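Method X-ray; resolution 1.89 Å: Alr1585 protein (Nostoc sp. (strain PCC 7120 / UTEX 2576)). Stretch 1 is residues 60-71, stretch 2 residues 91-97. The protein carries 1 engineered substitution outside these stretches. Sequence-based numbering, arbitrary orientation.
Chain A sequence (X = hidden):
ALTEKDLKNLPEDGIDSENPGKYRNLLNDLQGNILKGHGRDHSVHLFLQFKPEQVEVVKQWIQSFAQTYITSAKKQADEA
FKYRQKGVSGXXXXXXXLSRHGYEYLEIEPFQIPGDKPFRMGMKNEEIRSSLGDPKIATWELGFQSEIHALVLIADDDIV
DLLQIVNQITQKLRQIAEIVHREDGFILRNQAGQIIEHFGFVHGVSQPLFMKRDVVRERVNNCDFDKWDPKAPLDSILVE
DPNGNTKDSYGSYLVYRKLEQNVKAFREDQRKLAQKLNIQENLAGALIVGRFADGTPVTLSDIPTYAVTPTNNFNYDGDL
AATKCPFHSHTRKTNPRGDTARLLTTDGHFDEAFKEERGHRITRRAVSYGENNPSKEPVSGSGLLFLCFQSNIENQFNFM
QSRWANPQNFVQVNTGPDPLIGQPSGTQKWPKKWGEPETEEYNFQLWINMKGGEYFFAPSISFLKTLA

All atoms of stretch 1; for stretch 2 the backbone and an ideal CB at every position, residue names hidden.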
ATOM      1  N   GLN A  60      -9.093  33.325 -31.012  1.00 24.17           N
ATOM      2  CA  GLN A  60      -9.745  33.659 -29.756  1.00 24.73           C
ATOM      3  C   GLN A  60      -9.622  32.517 -28.741  1.00 23.00           C
ATOM      4  O   GLN A  60      -9.400  32.758 -27.540  1.00 21.42           O
ATOM      5  CB  GLN A  60     -11.213  34.020 -29.973  1.00 26.75           C
ATOM      6  CG  GLN A  60     -11.446  35.299 -30.789  1.00 28.81           C
ATOM      7  CD  GLN A  60     -12.874  35.423 -31.323  1.00 31.55           C
ATOM      8  OE1 GLN A  60     -13.777  34.696 -30.929  1.00 32.94           O
ATOM      9  NE2 GLN A  60     -13.072  36.368 -32.231  1.00 32.04           N
ATOM     10  N   TRP A  61      -9.800  31.290 -29.205  1.00 22.30           N
ATOM     11  CA  TRP A  61      -9.663  30.123 -28.321  1.00 22.00           C
ATOM     12  C   TRP A  61      -8.234  30.004 -27.759  1.00 21.27           C
ATOM     13  O   TRP A  61      -8.030  29.811 -26.546  1.00 20.79           O
ATOM     14  CB  TRP A  61     -10.075  28.810 -29.012  1.00 22.50           C
ATOM     15  CG  TRP A  61      -9.969  27.726 -28.030  1.00 22.50           C
ATOM     16  CD1 TRP A  61     -10.925  27.369 -27.110  1.00 23.01           C
ATOM     17  CD2 TRP A  61      -8.817  26.960 -27.739  1.00 22.16           C
ATOM     18  NE1 TRP A  61     -10.431  26.398 -26.288  1.00 22.76           N
ATOM     19  CE2 TRP A  61      -9.131  26.139 -26.635  1.00 22.43           C
ATOM     20  CE3 TRP A  61      -7.540  26.882 -28.302  1.00 22.16           C
ATOM     21  CZ2 TRP A  61      -8.205  25.245 -26.073  1.00 22.18           C
ATOM     22  CZ3 TRP A  61      -6.612  25.982 -27.744  1.00 22.39           C
ATOM     23  CH2 TRP A  61      -6.958  25.183 -26.634  1.00 22.24           C
ATOM     24  N   ILE A  62      -7.235  30.099 -28.630  1.00 20.94           N
ATOM     25  CA  ILE A  62      -5.841  30.014 -28.188  1.00 20.62           C
ATOM     26  C   ILE A  62      -5.549  31.102 -27.154  1.00 21.09           C
ATOM     27  O   ILE A  62      -4.902  30.854 -26.133  1.00 21.08           O
ATOM     28  CB  ILE A  62      -4.877  30.136 -29.393  1.00 20.43           C
ATOM     29  CG1 ILE A  62      -5.008  28.895 -30.288  1.00 20.14           C
ATOM     30  CG2 ILE A  62      -3.426  30.265 -28.922  1.00 20.52           C
ATOM     31  CD1 ILE A  62      -4.295  29.035 -31.616  1.00 20.31           C
ATOM     32  N   GLN A  63      -6.004  32.317 -27.451  1.00 22.42           N
ATOM     33  CA  GLN A  63      -5.848  33.438 -26.535  1.00 23.26           C
ATOM     34  C   GLN A  63      -6.432  33.097 -25.156  1.00 22.87           C
ATOM     35  O   GLN A  63      -5.787  33.348 -24.120  1.00 21.16           O
ATOM     36  CB  GLN A  63      -6.490  34.679 -27.133  1.00 24.86           C
ATOM     37  CG  GLN A  63      -6.429  35.905 -26.241  1.00 26.09           C
ATOM     38  CD  GLN A  63      -7.216  37.103 -26.792  1.00 27.99           C
ATOM     39  OE1 GLN A  63      -8.409  36.995 -27.176  1.00 28.99           O
ATOM     40  NE2 GLN A  63      -6.594  38.235 -26.811  1.00 28.37           N
ATOM     41  N   SER A  64      -7.649  32.552 -25.138  1.00 23.65           N
ATOM     42  CA  SER A  64      -8.320  32.250 -23.859  1.00 24.60           C
ATOM     43  C   SER A  64      -7.553  31.159 -23.136  1.00 22.77           C
ATOM     44  O   SER A  64      -7.396  31.222 -21.927  1.00 22.35           O
ATOM     45  CB  SER A  64      -9.788  31.834 -24.023  1.00 26.32           C
ATOM     46  OG  SER A  64      -9.820  30.495 -24.571  1.00 30.81           O
ATOM     47  N   PHE A  65      -7.056  30.171 -23.882  1.00 22.61           N
ATOM     48  CA  PHE A  65      -6.251  29.109 -23.272  1.00 21.15           C
ATOM     49  C   PHE A  65      -4.950  29.620 -22.675  1.00 20.80           C
ATOM     50  O   PHE A  65      -4.576  29.233 -21.561  1.00 20.62           O
ATOM     51  CB  PHE A  65      -5.951  28.006 -24.289  1.00 20.97           C
ATOM     52  CG  PHE A  65      -5.300  26.804 -23.677  1.00 20.29           C
ATOM     53  CD1 PHE A  65      -6.056  25.894 -22.953  1.00 20.87           C
ATOM     54  CD2 PHE A  65      -3.975  26.570 -23.840  1.00 19.97           C
ATOM     55  CE1 PHE A  65      -5.459  24.773 -22.359  1.00 20.31           C
ATOM     56  CE2 PHE A  65      -3.380  25.428 -23.297  1.00 19.93           C
ATOM     57  CZ  PHE A  65      -4.127  24.545 -22.518  1.00 19.57           C
ATOM     58  N   ALA A  66      -4.293  30.530 -23.366  1.00 20.30           N
ATOM     59  CA  ALA A  66      -3.110  31.166 -22.840  1.00 20.68           C
ATOM     60  C   ALA A  66      -3.391  32.041 -21.626  1.00 22.43           C
ATOM     61  O   ALA A  66      -2.597  32.042 -20.690  1.00 22.45           O
ATOM     62  CB  ALA A  66      -2.441  31.988 -23.933  1.00 21.89           C
ATOM     63  N   GLN A  67      -4.533  32.736 -21.617  1.00 23.16           N
ATOM     64  CA  GLN A  67      -4.867  33.576 -20.464  1.00 24.75           C
ATOM     65  C   GLN A  67      -5.203  32.730 -19.253  1.00 23.67           C
ATOM     66  O   GLN A  67      -4.877  33.095 -18.133  1.00 25.12           O
ATOM     67  CB  GLN A  67      -6.046  34.501 -20.778  1.00 27.34           C
ATOM     68  CG  GLN A  67      -5.684  35.614 -21.739  1.00 30.46           C
ATOM     69  CD  GLN A  67      -6.898  36.305 -22.342  1.00 34.96           C
ATOM     70  OE1 GLN A  67      -8.024  35.778 -22.340  1.00 36.37           O
ATOM     71  NE2 GLN A  67      -6.666  37.498 -22.890  1.00 36.63           N
ATOM     72  N   THR A  68      -5.904  31.614 -19.462  1.00 22.29           N
ATOM     73  CA  THR A  68      -6.483  30.851 -18.357  1.00 22.69           C
ATOM     74  C   THR A  68      -5.588  29.740 -17.834  1.00 21.62           C
ATOM     75  O   THR A  68      -5.540  29.495 -16.620  1.00 20.84           O
ATOM     76  CB  THR A  68      -7.835  30.256 -18.773  1.00 23.91           C
ATOM     77  OG1 THR A  68      -8.677  31.330 -19.208  1.00 25.29           O
ATOM     78  CG2 THR A  68      -8.534  29.597 -17.602  1.00 25.43           C
ATOM     79  N   TYR A  69      -4.913  29.027 -18.738  1.00 20.49           N
ATOM     80  CA  TYR A  69      -4.264  27.772 -18.360  1.00 20.28           C
ATOM     81  C   TYR A  69      -2.753  27.702 -18.480  1.00 19.34           C
ATOM     82  O   TYR A  69      -2.125  26.996 -17.695  1.00 19.38           O
ATOM     83  CB  TYR A  69      -4.849  26.619 -19.206  1.00 20.02           C
ATOM     84  CG  TYR A  69      -6.275  26.306 -18.799  1.00 20.69           C
ATOM     85  CD1 TYR A  69      -6.533  25.577 -17.661  1.00 21.44           C
ATOM     86  CD2 TYR A  69      -7.352  26.722 -19.568  1.00 21.71           C
ATOM     87  CE1 TYR A  69      -7.850  25.293 -17.264  1.00 22.78           C
ATOM     88  CE2 TYR A  69      -8.656  26.417 -19.210  1.00 23.18           C
ATOM     89  CZ  TYR A  69      -8.895  25.698 -18.056  1.00 23.54           C
ATOM     90  OH  TYR A  69     -10.183  25.403 -17.686  1.00 24.56           O
ATOM     91  N   ILE A  70      -2.173  28.322 -19.500  1.00 18.83           N
ATOM     92  CA  ILE A  70      -0.754  28.055 -19.784  1.00 18.06           C
ATOM     93  C   ILE A  70       0.089  28.457 -18.574  1.00 17.76           C
ATOM     94  O   ILE A  70      -0.061  29.548 -18.013  1.00 17.45           O
ATOM     95  CB  ILE A  70      -0.267  28.728 -21.081  1.00 18.26           C
ATOM     96  CG1 ILE A  70      -0.981  28.076 -22.290  1.00 17.89           C
ATOM     97  CG2 ILE A  70       1.229  28.557 -21.230  1.00 17.70           C
ATOM     98  CD1 ILE A  70      -0.645  28.677 -23.627  1.00 18.37           C
ATOM     99  N   THR A  71       1.025  27.591 -18.241  1.00 16.97           N
ATOM    100  CA  THR A  71       1.908  27.767 -17.106  1.00 16.95           C
ATOM    101  C   THR A  71       3.224  28.364 -17.572  1.00 16.68           C
ATOM    102  O   THR A  71       3.922  27.744 -18.353  1.00 16.64           O
ATOM    103  CB  THR A  71       2.185  26.404 -16.453  1.00 16.79           C
ATOM    104  OG1 THR A  71       0.954  25.725 -16.201  1.00 16.93           O
ATOM    105  CG2 THR A  71       2.932  26.563 -15.123  1.00 17.24           C
ATOM    106  N   UNK A  91      -2.590  24.839  -9.573  1.00 34.09           N
ATOM    107  CA  UNK A  91      -3.438  24.600 -10.733  1.00 31.66           C
ATOM    108  C   UNK A  91      -2.857  23.438 -11.543  1.00 27.88           C
ATOM    109  O   UNK A  91      -1.689  23.051 -11.357  1.00 26.77           O
ATOM    110  CB  UNK A  91      -3.559  25.860 -11.592  1.00 31.66           C
ATOM    111  N   UNK A  92      -3.645  22.908 -12.482  1.00 26.41           N
ATOM    112  CA  UNK A  92      -3.085  22.030 -13.496  1.00 23.16           C
ATOM    113  C   UNK A  92      -1.949  22.725 -14.193  1.00 19.65           C
ATOM    114  O   UNK A  92      -1.901  23.959 -14.289  1.00 17.78           O
ATOM    115  CB  UNK A  92      -4.151  21.598 -14.505  1.00 23.16           C
ATOM    116  N   UNK A  93      -1.042  21.929 -14.712  1.00 17.82           N
ATOM    117  CA  UNK A  93       0.040  22.421 -15.538  1.00 17.07           C
ATOM    118  C   UNK A  93      -0.394  22.381 -16.997  1.00 17.09           C
ATOM    119  O   UNK A  93      -1.015  21.401 -17.433  1.00 17.96           O
ATOM    120  CB  UNK A  93       1.314  21.602 -15.320  1.00 17.07           C
ATOM    121  N   UNK A  94      -0.064  23.406 -17.780  1.00 16.45           N
ATOM    122  CA  UNK A  94      -0.394  23.360 -19.224  1.00 16.38           C
ATOM    123  C   UNK A  94       0.684  23.983 -20.116  1.00 16.01           C
ATOM    124  O   UNK A  94       1.212  25.075 -19.806  1.00 16.50           O
ATOM    125  CB  UNK A  94      -1.721  24.080 -19.473  1.00 16.38           C
ATOM    126  N   UNK A  95       0.917  23.337 -21.258  1.00 15.74           N
ATOM    127  CA  UNK A  95       1.729  23.860 -22.341  1.00 15.48           C
ATOM    128  C   UNK A  95       0.853  23.937 -23.598  1.00 16.19           C
ATOM    129  O   UNK A  95      -0.138  23.195 -23.751  1.00 15.31           O
ATOM    130  CB  UNK A  95       2.966  22.990 -22.574  1.00 15.48           C
ATOM    131  N   UNK A  96       1.264  24.780 -24.526  1.00 16.81           N
ATOM    132  CA  UNK A  96       0.669  24.819 -25.862  1.00 16.72           C
ATOM    133  C   UNK A  96       1.784  24.935 -26.903  1.00 17.27           C
ATOM    134  O   UNK A  96       2.648  25.827 -26.799  1.00 18.74           O
ATOM    135  CB  UNK A  96      -0.317  25.982 -25.990  1.00 16.72           C
ATOM    136  N   UNK A  97       1.747  24.062 -27.900  1.00 16.65           N
ATOM    137  CA  UNK A  97       2.759  24.036 -28.970  1.00 16.66           C
ATOM    138  C   UNK A  97       2.134  24.166 -30.352  1.00 17.39           C
ATOM    139  O   UNK A  97       1.031  23.643 -30.588  1.00 17.91           O
ATOM    140  CB  UNK A  97       3.572  22.742 -28.898  1.00 16.66           C
TER

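Stretch 1 is a helix, 60-68, that unwinds through Tyr69 and Ile70 to Thr71; the strand 93-97 crosses it at 147° between their N-to-C directions, so the two run roughly antiparallel.

At position 91 the CA-to-CB bond points toward stretch 1, but no atom of that stretch lies within 5.5 Å of the ideal CB. The open space admits almost any side chain, polar ones included. The residue is Asp91, which makes no contact here.

Position 92 points sideways, and the nearest offering is the ring of Tyr69. A modest aliphatic side chain would suit, long enough to reach that ring. Val92 does so with CG2, 4.1 Å from Tyr69 CD1 at the ring edge. Two waters lie within hydrogen-bonding distance of Val92 O: the oxygen of water 1 is 2.9 Å from Val92 O and 2.6 Å from Tyr69 O, and the oxygen of water 2 is 2.7 Å from Val92 O and 2.8 Å from Thr71 OG1.

At position 93 CA-to-CB points away, so many types fit, although Thr71 OG1 is 4.2 Å from the ideal CB. A beta-branched or aromatic residue suits a strand position, and a side chain long enough to fold back could reach Thr71. The ring of Phe93, with chi1 t, does so: its CE2 lies 3.6 Å from Thr71 CB, and Thr71 OG1 sits over one ring face.

Position 94 points directly toward stretch 1 and is crowded. The ideal CB is already 3.4 Å from Tyr69 O, 3.9 Å from Phe65 CZ and 4.1 Å from Ile70 CA, which favours a very small residue; glycine would also fit, but would leave the apolar contact unmade. Ala94 places its CB 3.9 Å from Phe65 CZ and 4.1 Å from Tyr69 CB. The close approach is held by two hydrogen bonds: Thr71 N donates to Ala94 O (3.0 Å, nearly linear at 175°), and Ala94 N donates to Thr71 OG1 (3.0 Å).

Position 95 points away, as strand alternation predicts, and many types are possible. Asn95 has its side-chain amide hydrogen-bonded elsewhere in the structure.

Position 96 turns back toward the helix. Its ideal CB lies 3.6 Å from Ile70 CD1 and 4.1 Å from Phe65 CE2, and the apolar side chains of Trp61 and Ile62 lie further along the helix. Leucine, methionine or an aromatic would suit. Phe96, chi1 t, extends its ring along this surface: CE1 is 4.1 Å from Trp61 CZ3, at the edge of the indole, and CZ is 3.9 Å from Ile62 CG1. Its covered area, 105 Å², is the largest in either stretch.

Position 97 is out of reach, so stretch 1 sets no preference; Phe97 makes no contact with it.

Stretch 2 (91-97) DVFANFF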
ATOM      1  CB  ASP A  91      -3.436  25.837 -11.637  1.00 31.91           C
ATOM      2  CG  ASP A  91      -4.054  27.069 -10.990  1.00 31.92           C
ATOM      3  OD1 ASP A  91      -4.899  26.937 -10.083  1.00 33.88           O
ATOM      4  OD2 ASP A  91      -3.675  28.183 -11.406  1.00 30.97           O
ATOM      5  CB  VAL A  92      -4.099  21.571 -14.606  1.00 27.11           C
ATOM      6  CG1 VAL A  92      -5.124  20.631 -14.030  1.00 30.93           C
ATOM      7  CG2 VAL A  92      -4.766  22.720 -15.299  1.00 28.85           C
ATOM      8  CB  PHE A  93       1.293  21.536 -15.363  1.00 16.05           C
ATOM      9  CG  PHE A  93       2.458  22.014 -16.171  1.00 15.63           C
ATOM     10  CD1 PHE A  93       2.581  21.640 -17.518  1.00 15.43           C
ATOM     11  CD2 PHE A  93       3.302  22.987 -15.664  1.00 15.95           C
ATOM     12  CE1 PHE A  93       3.539  22.228 -18.317  1.00 15.20           C
ATOM     13  CE2 PHE A  93       4.326  23.513 -16.443  1.00 15.99           C
ATOM     14  CZ  PHE A  93       4.443  23.120 -17.761  1.00 15.96           C
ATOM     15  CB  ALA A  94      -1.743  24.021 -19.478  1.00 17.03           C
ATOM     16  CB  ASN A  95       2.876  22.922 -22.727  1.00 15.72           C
ATOM     17  CG  ASN A  95       4.089  22.963 -21.836  1.00 15.36           C
ATOM     18  OD1 ASN A  95       4.629  21.907 -21.483  1.00 15.23           O
ATOM     19  ND2 ASN A  95       4.599  24.162 -21.532  1.00 16.82           N
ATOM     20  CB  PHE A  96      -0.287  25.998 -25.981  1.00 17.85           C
ATOM     21  CG  PHE A  96      -0.991  26.092 -27.315  1.00 18.01           C
ATOM     22  CD1 PHE A  96      -2.088  25.311 -27.577  1.00 18.69           C
ATOM     23  CD2 PHE A  96      -0.529  26.943 -28.308  1.00 18.97           C
ATOM     24  CE1 PHE A  96      -2.699  25.341 -28.824  1.00 19.14           C
ATOM     25  CE2 PHE A  96      -1.161  27.021 -29.538  1.00 18.69           C
ATOM     26  CZ  PHE A  96      -2.255  26.220 -29.787  1.00 19.10           C
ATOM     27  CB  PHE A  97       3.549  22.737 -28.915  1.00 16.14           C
ATOM     28  CG  PHE A  97       4.067  22.348 -27.542  1.00 15.67           C
ATOM     29  CD1 PHE A  97       5.250  22.829 -27.067  1.00 15.29           C
ATOM     30  CD2 PHE A  97       3.353  21.452 -26.740  1.00 15.46           C
ATOM     31  CE1 PHE A  97       5.706  22.459 -25.803  1.00 15.17           C
ATOM     32  CE2 PHE A  97       3.817  21.046 -25.519  1.00 15.26           C
ATOM     33  CZ  PHE A  97       4.999  21.556 -25.029  1.00 14.59           C
TER
HETATM   34  O   HOH W   1      -3.334  26.105 -15.516  1.00 27.20           O
HETATM   35  O   HOH W   2      -0.392  26.121 -13.738  1.00 22.68           O
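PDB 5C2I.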